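Local coordinates for protein Rab GDP dissociation inhibitor alpha (Naegleria fowleri, PDB 6C87) that probably binds prenylated Rab GTPases in their GDP-bound form, slowing nucleotide release and keeping them soluble for recycling between membranes, at residues T20-C25 against Q246-L251; V96-M101 against D427-Y432; M290-P295 against E433-E438; E300-T305 against V409-S414. All coordinates share one frame; numbering follows the deposited sequence.

Interaction 1. Residues T20-C25 against Q246-L251; sequences TGLTEC and QVFARL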
loop_
_atom_site.group_PDB
_atom_site.type_symbol
_atom_site.label_atom_id
_atom_site.label_comp_id
_atom_site.label_asym_id
_atom_site.label_seq_id
_atom_site.Cartn_x
_atom_site.Cartn_y
_atom_site.Cartn_z
ATOM N N THR A 20 -4.138 -0.479 31.943
ATOM C CA THR A 20 -2.840 0.050 31.530
ATOM C C THR A 20 -1.819 -1.056 31.275
ATOM O O THR A 20 -0.619 -0.848 31.455
ATOM C CB THR A 20 -2.273 1.043 32.549
ATOM O OG1 THR A 20 -2.266 0.463 33.862
ATOM C CG2 THR A 20 -3.109 2.324 32.560
ATOM N N GLY A 21 -2.263 -2.238 30.847
ATOM C CA GLY A 21 -1.340 -3.150 30.203
ATOM C C GLY A 21 -0.770 -2.528 28.945
ATOM O O GLY A 21 -1.317 -1.566 28.398
ATOM N N LEU A 22 0.337 -3.086 28.462
ATOM C CA LEU A 22 1.031 -2.436 27.352
ATOM C C LEU A 22 0.128 -2.299 26.135
ATOM O O LEU A 22 0.128 -1.254 25.476
ATOM C CB LEU A 22 2.308 -3.192 26.984
ATOM C CG LEU A 22 3.078 -2.523 25.838
ATOM C CD1 LEU A 22 3.421 -1.078 26.164
ATOM C CD2 LEU A 22 4.335 -3.294 25.478
ATOM N N THR A 23 -0.656 -3.337 25.831
ATOM C CA THR A 23 -1.519 -3.295 24.658
ATOM C C THR A 23 -2.450 -2.090 24.690
ATOM O O THR A 23 -2.590 -1.370 23.691
ATOM C CB THR A 23 -2.324 -4.588 24.554
ATOM O OG1 THR A 23 -1.427 -5.680 24.314
ATOM C CG2 THR A 23 -3.333 -4.496 23.402
ATOM N N GLU A 24 -3.094 -1.850 25.832
ATOM C CA GLU A 24 -3.991 -0.703 25.939
ATOM C C GLU A 24 -3.226 0.614 25.847
ATOM O O GLU A 24 -3.682 1.560 25.192
ATOM C CB GLU A 24 -4.786 -0.782 27.245
ATOM C CG GLU A 24 -5.979 -1.743 27.232
ATOM C CD GLU A 24 -5.591 -3.218 27.133
ATOM O OE1 GLU A 24 -4.581 -3.631 27.747
ATOM O OE2 GLU A 24 -6.315 -3.969 26.443
ATOM N N CYS A 25 -2.049 0.685 26.473
ATOM C CA CYS A 25 -1.256 1.910 26.427
ATOM C C CYS A 25 -0.862 2.266 24.997
ATOM O O CYS A 25 -0.864 3.443 24.622
ATOM C CB CYS A 25 -0.017 1.762 27.311
ATOM S SG CYS A 25 -0.348 1.729 29.103
ATOM N N GLN A 246 4.488 4.872 31.960
ATOM C CA GLN A 246 4.832 6.210 32.420
ATOM C C GLN A 246 4.961 7.172 31.247
ATOM O O GLN A 246 4.395 8.275 31.274
ATOM C CB GLN A 246 6.121 6.171 33.235
ATOM C CG GLN A 246 5.956 6.656 34.664
ATOM C CD GLN A 246 5.909 5.514 35.657
ATOM O OE1 GLN A 246 5.259 5.610 36.698
ATOM N NE2 GLN A 246 6.607 4.424 35.344
ATOM N N VAL A 247 5.685 6.768 30.194
ATOM C CA VAL A 247 5.841 7.657 29.044
ATOM C C VAL A 247 4.527 7.778 28.279
ATOM O O VAL A 247 4.213 8.853 27.751
ATOM C CB VAL A 247 7.009 7.224 28.126
ATOM C CG1 VAL A 247 8.347 7.356 28.852
ATOM C CG2 VAL A 247 6.818 5.811 27.574
ATOM N N PHE A 248 3.721 6.705 28.237
ATOM C CA PHE A 248 2.429 6.787 27.554
ATOM C C PHE A 248 1.435 7.675 28.297
ATOM O O PHE A 248 0.585 8.309 27.660
ATOM C CB PHE A 248 1.835 5.395 27.343
ATOM C CG PHE A 248 2.308 4.730 26.090
ATOM C CD1 PHE A 248 1.944 5.237 24.851
ATOM C CD2 PHE A 248 3.104 3.594 26.141
ATOM C CE1 PHE A 248 2.378 4.636 23.684
ATOM C CE2 PHE A 248 3.537 2.981 24.978
ATOM C CZ PHE A 248 3.172 3.504 23.747
ATOM N N ALA A 249 1.495 7.720 29.630
ATOM C CA ALA A 249 0.680 8.693 30.355
ATOM C C ALA A 249 1.164 10.116 30.092
ATOM O O ALA A 249 0.357 11.050 30.021
ATOM C CB ALA A 249 0.674 8.383 31.854
ATOM N N ARG A 250 2.482 10.300 29.948
ATOM C CA ARG A 250 3.001 11.613 29.571
ATOM C C ARG A 250 2.611 11.958 28.138
ATOM O O ARG A 250 2.287 13.115 27.839
ATOM C CB ARG A 250 4.528 11.666 29.752
ATOM N N LEU A 251 2.626 10.963 27.238
ATOM C CA LEU A 251 2.182 11.199 25.866
ATOM C C LEU A 251 0.719 11.626 25.822
ATOM O O LEU A 251 0.361 12.554 25.085
ATOM C CB LEU A 251 2.406 9.953 25.000
ATOM C CG LEU A 251 1.907 10.102 23.551
ATOM C CD1 LEU A 251 2.635 11.220 22.820
ATOM C CD2 LEU A 251 2.028 8.799 22.772
#

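Interaction 2. Residues V96-M101 against D427-Y432; sequences VKILRM and DIVDIY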
loop_
_atom_site.group_PDB
_atom_site.type_symbol
_atom_site.label_atom_id
_atom_site.label_comp_id
_atom_site.label_asym_id
_atom_site.label_seq_id
_atom_site.Cartn_x
_atom_site.Cartn_y
_atom_site.Cartn_z
ATOM N N VAL A 96 8.747 -2.449 18.299
ATOM C CA VAL A 96 9.671 -1.319 18.247
ATOM C C VAL A 96 9.204 -0.298 17.214
ATOM O O VAL A 96 9.308 0.919 17.426
ATOM C CB VAL A 96 11.100 -1.818 17.957
ATOM C CG1 VAL A 96 12.007 -0.662 17.575
ATOM C CG2 VAL A 96 11.659 -2.559 19.165
ATOM N N LYS A 97 8.693 -0.772 16.073
ATOM C CA LYS A 97 8.219 0.153 15.048
ATOM C C LYS A 97 6.943 0.867 15.480
ATOM O O LYS A 97 6.787 2.070 15.236
ATOM C CB LYS A 97 8.015 -0.583 13.721
ATOM C CG LYS A 97 9.330 -0.918 13.024
ATOM C CD LYS A 97 9.138 -1.612 11.686
ATOM C CE LYS A 97 10.487 -1.898 11.044
ATOM N NZ LYS A 97 10.361 -2.365 9.640
ATOM N N ILE A 98 6.030 0.156 16.148
ATOM C CA ILE A 98 4.812 0.798 16.632
ATOM C C ILE A 98 5.142 1.831 17.703
ATOM O O ILE A 98 4.589 2.937 17.707
ATOM C CB ILE A 98 3.829 -0.253 17.168
ATOM C CG1 ILE A 98 3.506 -1.292 16.099
ATOM C CG2 ILE A 98 2.542 0.417 17.602
ATOM C CD1 ILE A 98 2.645 -2.438 16.625
ATOM N N LEU A 99 6.043 1.481 18.628
ATOM C CA LEU A 99 6.475 2.418 19.660
ATOM C C LEU A 99 7.090 3.670 19.050
ATOM O O LEU A 99 6.884 4.781 19.554
ATOM C CB LEU A 99 7.482 1.734 20.581
ATOM C CG LEU A 99 6.921 0.641 21.484
ATOM C CD1 LEU A 99 8.030 0.013 22.329
ATOM C CD2 LEU A 99 5.810 1.229 22.354
ATOM N N ARG A 100 7.849 3.511 17.962
ATOM C CA ARG A 100 8.420 4.670 17.287
ATOM C C ARG A 100 7.336 5.559 16.694
ATOM O O ARG A 100 7.462 6.788 16.707
ATOM C CB ARG A 100 9.404 4.232 16.205
ATOM C CG ARG A 100 10.793 3.885 16.723
ATOM C CD ARG A 100 11.646 3.199 15.659
ATOM N NE ARG A 100 12.807 2.550 16.256
ATOM C CZ ARG A 100 13.591 1.675 15.631
ATOM N NH1 ARG A 100 13.333 1.323 14.377
ATOM N NH2 ARG A 100 14.630 1.140 16.270
ATOM N N MET A 101 6.262 4.958 16.180
ATOM C CA MET A 101 5.182 5.738 15.586
ATOM C C MET A 101 4.528 6.667 16.603
ATOM O O MET A 101 4.122 7.785 16.260
ATOM C CB MET A 101 4.142 4.799 14.992
ATOM C CG MET A 101 4.552 4.125 13.714
ATOM S SD MET A 101 3.254 2.966 13.268
ATOM C CE MET A 101 2.142 4.080 12.409
ATOM N N ASP A 427 -1.445 -8.407 18.135
ATOM C CA ASP A 427 -2.727 -8.051 18.740
ATOM C C ASP A 427 -2.998 -6.550 18.650
ATOM O O ASP A 427 -4.130 -6.139 18.369
ATOM C CB ASP A 427 -2.775 -8.512 20.197
ATOM C CG ASP A 427 -4.183 -8.488 20.770
ATOM O OD1 ASP A 427 -5.141 -8.639 19.983
ATOM O OD2 ASP A 427 -4.335 -8.324 22.002
ATOM N N ILE A 428 -1.975 -5.715 18.878
ATOM C CA ILE A 428 -2.162 -4.264 18.791
ATOM C C ILE A 428 -2.569 -3.861 17.381
ATOM O O ILE A 428 -3.525 -3.099 17.184
ATOM C CB ILE A 428 -0.883 -3.526 19.221
ATOM C CG1 ILE A 428 -0.673 -3.626 20.733
ATOM C CG2 ILE A 428 -0.938 -2.084 18.758
ATOM C CD1 ILE A 428 0.725 -3.228 21.171
ATOM N N VAL A 429 -1.840 -4.365 16.377
ATOM C CA VAL A 429 -2.141 -4.045 14.985
ATOM C C VAL A 429 -3.549 -4.484 14.631
ATOM O O VAL A 429 -4.299 -3.753 13.970
ATOM C CB VAL A 429 -1.117 -4.705 14.046
ATOM C CG1 VAL A 429 -1.592 -4.582 12.600
ATOM C CG2 VAL A 429 0.252 -4.074 14.232
ATOM N N ASP A 430 -3.922 -5.692 15.050
ATOM C CA ASP A 430 -5.255 -6.186 14.750
ATOM C C ASP A 430 -6.315 -5.310 15.405
ATOM O O ASP A 430 -7.303 -4.931 14.764
ATOM C CB ASP A 430 -5.383 -7.644 15.179
ATOM C CG ASP A 430 -6.746 -8.206 14.884
ATOM O OD1 ASP A 430 -7.181 -8.106 13.710
ATOM O OD2 ASP A 430 -7.360 -8.773 15.809
ATOM N N ILE A 431 -6.120 -4.971 16.684
ATOM C CA ILE A 431 -7.065 -4.104 17.388
ATOM C C ILE A 431 -7.202 -2.763 16.673
ATOM O O ILE A 431 -8.314 -2.257 16.469
ATOM C CB ILE A 431 -6.628 -3.916 18.852
ATOM C CG1 ILE A 431 -6.804 -5.220 19.638
ATOM C CG2 ILE A 431 -7.399 -2.773 19.505
ATOM C CD1 ILE A 431 -5.973 -5.273 20.918
ATOM N N TYR A 432 -6.075 -2.171 16.278
ATOM C CA TYR A 432 -6.131 -0.864 15.631
ATOM C C TYR A 432 -6.806 -0.953 14.270
ATOM O O TYR A 432 -7.543 -0.040 13.876
ATOM C CB TYR A 432 -4.728 -0.263 15.511
ATOM C CG TYR A 432 -4.753 1.222 15.243
ATOM C CD1 TYR A 432 -5.109 2.117 16.243
ATOM C CD2 TYR A 432 -4.420 1.734 13.989
ATOM C CE1 TYR A 432 -5.139 3.483 16.006
ATOM C CE2 TYR A 432 -4.448 3.102 13.737
ATOM C CZ TYR A 432 -4.809 3.972 14.753
ATOM O OH TYR A 432 -4.846 5.331 14.525
#

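Interaction 3. Residues M290-P295 against E433-E438; sequences MVVGDP and ERITGE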
loop_
_atom_site.group_PDB
_atom_site.type_symbol
_atom_site.label_atom_id
_atom_site.label_comp_id
_atom_site.label_asym_id
_atom_site.label_seq_id
_atom_site.Cartn_x
_atom_site.Cartn_y
_atom_site.Cartn_z
ATOM N N MET A 290 -16.464 4.519 21.108
ATOM C CA MET A 290 -15.843 3.207 21.227
ATOM C C MET A 290 -15.267 3.051 22.624
ATOM O O MET A 290 -14.996 4.034 23.318
ATOM C CB MET A 290 -14.708 3.010 20.219
ATOM C CG MET A 290 -15.104 3.075 18.770
ATOM S SD MET A 290 -13.666 3.354 17.729
ATOM C CE MET A 290 -14.392 3.166 16.100
ATOM N N VAL A 291 -15.056 1.799 23.024
ATOM C CA VAL A 291 -14.346 1.489 24.257
ATOM C C VAL A 291 -13.307 0.410 23.971
ATOM O O VAL A 291 -13.543 -0.496 23.164
ATOM C CB VAL A 291 -15.322 1.074 25.382
ATOM C CG1 VAL A 291 -16.077 -0.191 25.012
ATOM C CG2 VAL A 291 -14.570 0.907 26.702
ATOM N N VAL A 292 -12.145 0.526 24.617
ATOM C CA VAL A 292 -11.018 -0.388 24.447
ATOM C C VAL A 292 -10.566 -0.844 25.828
ATOM O O VAL A 292 -10.491 -0.032 26.757
ATOM C CB VAL A 292 -9.848 0.284 23.684
ATOM C CG1 VAL A 292 -8.607 -0.602 23.670
ATOM C CG2 VAL A 292 -10.260 0.639 22.261
ATOM N N GLY A 293 -10.287 -2.141 25.977
ATOM C CA GLY A 293 -9.844 -2.629 27.276
ATOM C C GLY A 293 -9.361 -4.064 27.250
ATOM O O GLY A 293 -9.527 -4.790 26.267
ATOM N N ASP A 294 -8.764 -4.472 28.379
ATOM C CA ASP A 294 -8.290 -5.838 28.534
ATOM C C ASP A 294 -9.426 -6.724 29.032
ATOM O O ASP A 294 -10.424 -6.220 29.549
ATOM C CB ASP A 294 -7.094 -5.881 29.494
ATOM C CG ASP A 294 -7.477 -5.610 30.940
ATOM O OD1 ASP A 294 -7.148 -4.513 31.441
ATOM O OD2 ASP A 294 -8.101 -6.488 31.581
ATOM N N PRO A 295 -9.304 -8.055 28.894
ATOM C CA PRO A 295 -10.447 -8.939 29.190
ATOM C C PRO A 295 -11.114 -8.725 30.546
ATOM O O PRO A 295 -12.324 -8.968 30.658
ATOM C CB PRO A 295 -9.821 -10.339 29.103
ATOM C CG PRO A 295 -8.740 -10.200 28.111
ATOM C CD PRO A 295 -8.177 -8.810 28.312
ATOM N N GLU A 433 -6.581 -2.048 13.543
ATOM C CA GLU A 433 -7.275 -2.234 12.271
ATOM C C GLU A 433 -8.776 -2.402 12.484
ATOM O O GLU A 433 -9.584 -1.872 11.711
ATOM C CB GLU A 433 -6.709 -3.446 11.540
ATOM C CG GLU A 433 -5.380 -3.209 10.873
ATOM C CD GLU A 433 -4.845 -4.474 10.258
ATOM O OE1 GLU A 433 -5.386 -5.549 10.598
ATOM O OE2 GLU A 433 -3.896 -4.400 9.446
ATOM N N ARG A 434 -9.163 -3.129 13.536
ATOM C CA ARG A 434 -10.576 -3.282 13.859
ATOM C C ARG A 434 -11.208 -1.950 14.231
ATOM O O ARG A 434 -12.378 -1.709 13.914
ATOM C CB ARG A 434 -10.745 -4.285 14.999
ATOM C CG ARG A 434 -10.516 -5.733 14.604
ATOM C CD ARG A 434 -9.798 -6.495 15.704
ATOM N NE ARG A 434 -10.527 -6.427 16.963
ATOM C CZ ARG A 434 -10.056 -6.864 18.125
ATOM N NH1 ARG A 434 -8.851 -7.411 18.195
ATOM N NH2 ARG A 434 -10.796 -6.758 19.222
ATOM N N ILE A 435 -10.447 -1.065 14.879
ATOM C CA ILE A 435 -10.992 0.231 15.274
ATOM C C ILE A 435 -11.208 1.117 14.050
ATOM O O ILE A 435 -12.308 1.631 13.824
ATOM C CB ILE A 435 -10.062 0.906 16.302
ATOM C CG1 ILE A 435 -10.079 0.144 17.624
ATOM C CG2 ILE A 435 -10.464 2.360 16.525
ATOM C CD1 ILE A 435 -8.990 0.570 18.577
ATOM N N THR A 436 -10.178 1.264 13.212
ATOM C CA THR A 436 -10.217 2.207 12.099
ATOM C C THR A 436 -10.847 1.634 10.834
ATOM O O THR A 436 -11.149 2.400 9.913
ATOM C CB THR A 436 -8.804 2.716 11.766
ATOM O OG1 THR A 436 -7.991 1.638 11.288
ATOM C CG2 THR A 436 -8.149 3.314 13.010
ATOM N N GLY A 437 -11.011 0.315 10.742
ATOM C CA GLY A 437 -11.525 -0.265 9.517
ATOM C C GLY A 437 -10.592 -0.172 8.335
ATOM O O GLY A 437 -11.012 -0.431 7.206
ATOM N N GLU A 438 -9.339 0.197 8.562
ATOM C CA GLU A 438 -8.352 0.361 7.512
ATOM C C GLU A 438 -7.148 -0.519 7.816
ATOM O O GLU A 438 -6.868 -0.840 8.977
ATOM C CB GLU A 438 -7.914 1.830 7.387
#

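Interaction 4. Residues E300-T305 against V409-S414; sequences EKVRKT and VFISKS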
loop_
_atom_site.group_PDB
_atom_site.type_symbol
_atom_site.label_atom_id
_atom_site.label_comp_id
_atom_site.label_asym_id
_atom_site.label_seq_id
_atom_site.Cartn_x
_atom_site.Cartn_y
_atom_site.Cartn_z
ATOM N N GLU A 300 -18.305 -10.747 30.315
ATOM C CA GLU A 300 -19.331 -11.365 29.489
ATOM C C GLU A 300 -18.978 -11.382 28.007
ATOM O O GLU A 300 -19.698 -12.013 27.230
ATOM C CB GLU A 300 -20.668 -10.652 29.696
ATOM N N LYS A 301 -17.881 -10.748 27.596
ATOM C CA LYS A 301 -17.531 -10.654 26.182
ATOM C C LYS A 301 -16.249 -11.401 25.826
ATOM O O LYS A 301 -15.723 -11.218 24.723
ATOM C CB LYS A 301 -17.397 -9.191 25.761
ATOM C CG LYS A 301 -18.631 -8.356 26.010
ATOM C CD LYS A 301 -18.546 -7.054 25.235
ATOM C CE LYS A 301 -19.874 -6.322 25.257
ATOM N NZ LYS A 301 -20.738 -6.746 24.124
ATOM N N VAL A 302 -15.738 -12.244 26.720
ATOM C CA VAL A 302 -14.526 -13.001 26.460
ATOM C C VAL A 302 -14.764 -14.459 26.839
ATOM O O VAL A 302 -15.756 -14.807 27.479
ATOM C CB VAL A 302 -13.308 -12.426 27.211
ATOM C CG1 VAL A 302 -12.968 -11.040 26.672
ATOM C CG2 VAL A 302 -13.576 -12.383 28.704
ATOM N N ARG A 303 -13.841 -15.314 26.403
ATOM C CA ARG A 303 -13.843 -16.730 26.735
ATOM C C ARG A 303 -12.453 -17.128 27.208
ATOM O O ARG A 303 -11.444 -16.606 26.727
ATOM C CB ARG A 303 -14.251 -17.594 25.528
ATOM C CG ARG A 303 -13.326 -17.414 24.334
ATOM C CD ARG A 303 -13.591 -18.395 23.200
ATOM N NE ARG A 303 -12.541 -18.305 22.182
ATOM C CZ ARG A 303 -11.443 -19.061 22.155
ATOM N NH1 ARG A 303 -11.241 -19.986 23.086
ATOM N NH2 ARG A 303 -10.544 -18.896 21.189
ATOM N N LYS A 304 -12.409 -18.076 28.139
ATOM C CA LYS A 304 -11.136 -18.577 28.634
ATOM C C LYS A 304 -10.408 -19.323 27.529
ATOM O O LYS A 304 -11.003 -20.135 26.820
ATOM C CB LYS A 304 -11.346 -19.518 29.822
ATOM C CG LYS A 304 -10.070 -19.844 30.584
ATOM C CD LYS A 304 -10.322 -20.348 31.997
ATOM C CE LYS A 304 -9.277 -21.420 32.345
ATOM N NZ LYS A 304 -9.505 -22.129 33.640
ATOM N N THR A 305 -9.124 -19.028 27.357
ATOM C CA THR A 305 -8.324 -19.741 26.377
ATOM C C THR A 305 -7.293 -20.668 27.004
ATOM O O THR A 305 -6.684 -21.459 26.282
ATOM C CB THR A 305 -7.611 -18.761 25.442
ATOM O OG1 THR A 305 -6.727 -17.935 26.207
ATOM C CG2 THR A 305 -8.634 -17.900 24.708
ATOM N N VAL A 409 -16.857 -2.514 21.239
ATOM C CA VAL A 409 -16.024 -2.916 22.369
ATOM C C VAL A 409 -14.845 -3.705 21.821
ATOM O O VAL A 409 -15.002 -4.852 21.383
ATOM C CB VAL A 409 -16.802 -3.749 23.395
ATOM C CG1 VAL A 409 -15.914 -4.078 24.586
ATOM C CG2 VAL A 409 -18.052 -3.020 23.840
ATOM N N PHE A 410 -13.661 -3.101 21.854
ATOM C CA PHE A 410 -12.449 -3.706 21.314
ATOM C C PHE A 410 -11.602 -4.207 22.477
ATOM O O PHE A 410 -11.081 -3.410 23.266
ATOM C CB PHE A 410 -11.702 -2.698 20.445
ATOM C CG PHE A 410 -12.533 -2.167 19.319
ATOM C CD1 PHE A 410 -13.333 -1.053 19.497
ATOM C CD2 PHE A 410 -12.555 -2.812 18.093
ATOM C CE1 PHE A 410 -14.124 -0.572 18.462
ATOM C CE2 PHE A 410 -13.340 -2.339 17.053
ATOM C CZ PHE A 410 -14.127 -1.215 17.241
ATOM N N ILE A 411 -11.467 -5.530 22.579
ATOM C CA ILE A 411 -10.841 -6.184 23.724
ATOM C C ILE A 411 -9.519 -6.807 23.298
ATOM O O ILE A 411 -9.416 -7.402 22.217
ATOM C CB ILE A 411 -11.772 -7.245 24.345
ATOM C CG1 ILE A 411 -13.165 -6.653 24.574
ATOM C CG2 ILE A 411 -11.188 -7.777 25.645
ATOM C CD1 ILE A 411 -14.183 -7.648 25.095
ATOM N N SER A 412 -8.506 -6.661 24.149
ATOM C CA SER A 412 -7.207 -7.259 23.897
ATOM C C SER A 412 -7.180 -8.710 24.368
ATOM O O SER A 412 -8.011 -9.151 25.166
ATOM C CB SER A 412 -6.100 -6.480 24.611
ATOM O OG SER A 412 -6.279 -6.506 26.026
ATOM N N LYS A 413 -6.199 -9.450 23.859
ATOM C CA LYS A 413 -5.929 -10.792 24.340
ATOM C C LYS A 413 -5.031 -10.741 25.566
ATOM O O LYS A 413 -4.252 -9.801 25.752
ATOM C CB LYS A 413 -5.272 -11.635 23.248
ATOM C CG LYS A 413 -6.177 -11.895 22.060
ATOM C CD LYS A 413 -5.469 -12.699 20.988
ATOM C CE LYS A 413 -6.395 -12.941 19.813
ATOM N NZ LYS A 413 -5.702 -13.655 18.714
ATOM N N SER A 414 -5.170 -11.748 26.427
ATOM C CA SER A 414 -4.218 -11.912 27.513
ATOM C C SER A 414 -2.831 -12.192 26.946
ATOM O O SER A 414 -2.679 -12.754 25.857
ATOM C CB SER A 414 -4.647 -13.052 28.429
ATOM O OG SER A 414 -5.944 -12.813 28.949
#

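Interaction 1. Residues T20-C25 against Q246-L251
F248, on helix 243-254, meets the first turn of helix 22-33 with its ring and touches C25 and L22. The closest approach brings together a carbonyl and an aromatic face: C25 O stands over one face of the ring, displaced toward its rim, 3.3 Å from F248 CD1. Apolar contacts complete the pairing. C25 CB lies 3.8 Å from F248 CD2, on the other ortho carbon of the ring, and L22 CD1 reaches F248 CE2 obliquely at 4.2 Å. The thiol is turned the other way: SG sits beside the backbone N of C25 and opposite its carbonyl carbon (chi1 -70°), which leaves CB rather than sulfur to meet the ring. Within each helix the backbone is held by its own hydrogen bonds, C25 N to G21 O at the helix start, where G21 is the N-cap, and R250 N to Q246 O in the partner helix. The whole contact is buried. Around it, Y259 of strand 259-260 packs on both C25 and F248, while L95 touches L22 and L99 and T102 touch F248, all from helix 94-102. T23, one residue on from L22, meets helix 422-436, so the start of helix 22-33 is wedged among three helices and an edge strand of the parallel sheet.

Interaction 2. Residues V96-M101 against D427-Y432
Between 96-101 and 427-432 the nearest CA atoms are those of I98 and V429, 8.6 Å apart, a spacing that leaves the contact entirely to side chains. A single methyl from the first helix bridges the gap. I98 CD1 lies 3.8 Å from V429 CG2 and 4.2 Å from I428 CG2, so the tip of one isoleucine rests against branch methyls of two consecutive residues on the opposing helix. The reach comes from an extended side chain: CG1 of I98 is beside its backbone N (chi1 -57°), and chi2 of 174° then carries CD1 straight out from the helix. In both partners CG2 is the methyl that does the touching; that of V429 stands beside its own backbone N. The side chain of I98 and each of its partners cross obliquely, meeting at methyl groups without lying along one another. The contact is thus small and wholly apolar, and each backbone stays tied within its own helix by bonds such as M101 N to K97 O and Y432 N to I428 O. Further apolar groups close round it: V26 of helix 22-33 touches both I98 and I428, W442 packs on I98 and F440 on V429. Farther round helix 94-102, R100 bonds to the backbone oxygen of N227 of a second subunit, while I431 on helix 422-436 lies against T23 and I27 of helix 22-33.

Interaction 3. Residues M290-P295 against E433-E438
I435 receives both M290 and V292 from one face of strand 290-293, using a different methyl for each. M290 comes in as an extended arm: its CG stands beside the backbone N (chi1 -62°), and the two torsions beyond are close to straight, carrying the thioether across to the helix. There M290 SD lies 3.6 Å from I435 CG2, while the terminal methyl CE goes on to the backbone, 3.4 Å from I435 O. V292 is shorter and meets the other branch of the isoleucine, its CG2 3.9 Å from I435 CD1, with the two side chains at about a right angle. I435 spans the two because its branches diverge: CG1 lies beside the backbone N (chi1 -68°) and leads on to CD1, whereas CG2 is on the side opposite that N. Just beyond, the helix ends at T436, and G437, with positive phi, is the first residue to leave it. I27 of helix 22-33 also touches V292 and I435, and F410 of strand 409-411 touches M290 and I435. This is the helix-on-sheet packing of a Rossmann-like domain: helix 422-436 and helix 22-33 cover one face of a parallel sheet with strand order 3-2-1-4-5, consistent with the family's kinship to dinucleotide-binding folds.

Interaction 4. Residues E300-T305 against V409-S414
K301 lays the far part of its chain across V409 and meets I411 with CB; both residues of strand 409-411 point toward segment 300-305. With V409 the lysine crosses at about a right angle, and the contact is spread over both valine methyls: K301 CD is 4.0 Å from V409 CG1, and K301 CE is 4.0 Å from V409 CG2. Nearer the backbone, K301 CB meets the tip of I411, with CD1 of the isoleucine 3.6 Å away. The lysine runs straight as far as CE and then bends (chi4 -89°), which turns NZ off the line of the chain; this ammonium forms a salt bridge with D407, just before strand 409-411. The hydrocarbon part of the lysine thus packs on the strand while its charge is answered by a carboxylate next to it. This is where two sheets of the fold meet: strand 409-411 is an outermost strand of the Rossmann-like parallel sheet, whereas 302-315 belongs to the mixed sheet, held there by backbone bonds such as R303 with A399. V302 brings the other pairing, its side chain set at a slant to that of I411. V302 CG1, opposite its own carbonyl carbon, is 3.9 Å from both CG2 and CD1 of I411, and so sits against both branches of the isoleucine. F298 touches V409 and I411, and P400 and Y398 of strand 389-400 pack on I411 and V302 respectively. F410, between the two residues that face K301, turns instead to helix 422-436, where it packs on R434.

How the interactions relate
Interactions 3 and 4 involve strands of the Rossmann-like parallel sheet, and interactions 1 and 2 the helices beside it; the centres are 12 to 20 Å apart. Interactions 2 and 3 use successive turns of helix 422-436; interactions 3 and 4 use neighbouring strands, 290-293 and 409-411, joined by V291 O to F410 N at 2.9 Å. Interaction 1 reaches interaction 4 through E24 OE2 and S412 OG, 2.6 Å apart, and interaction 2 through T23 against I428. Along the chain, interactions 1 and 2 interlock, interaction 1 closes before interaction 3 opens, and interaction 4 is nested within the loops closed by interactions 2 and 3. The domain is therefore assembled from both ends of the sequence, with the C-terminal helix packed against its N-terminal helix and sheet.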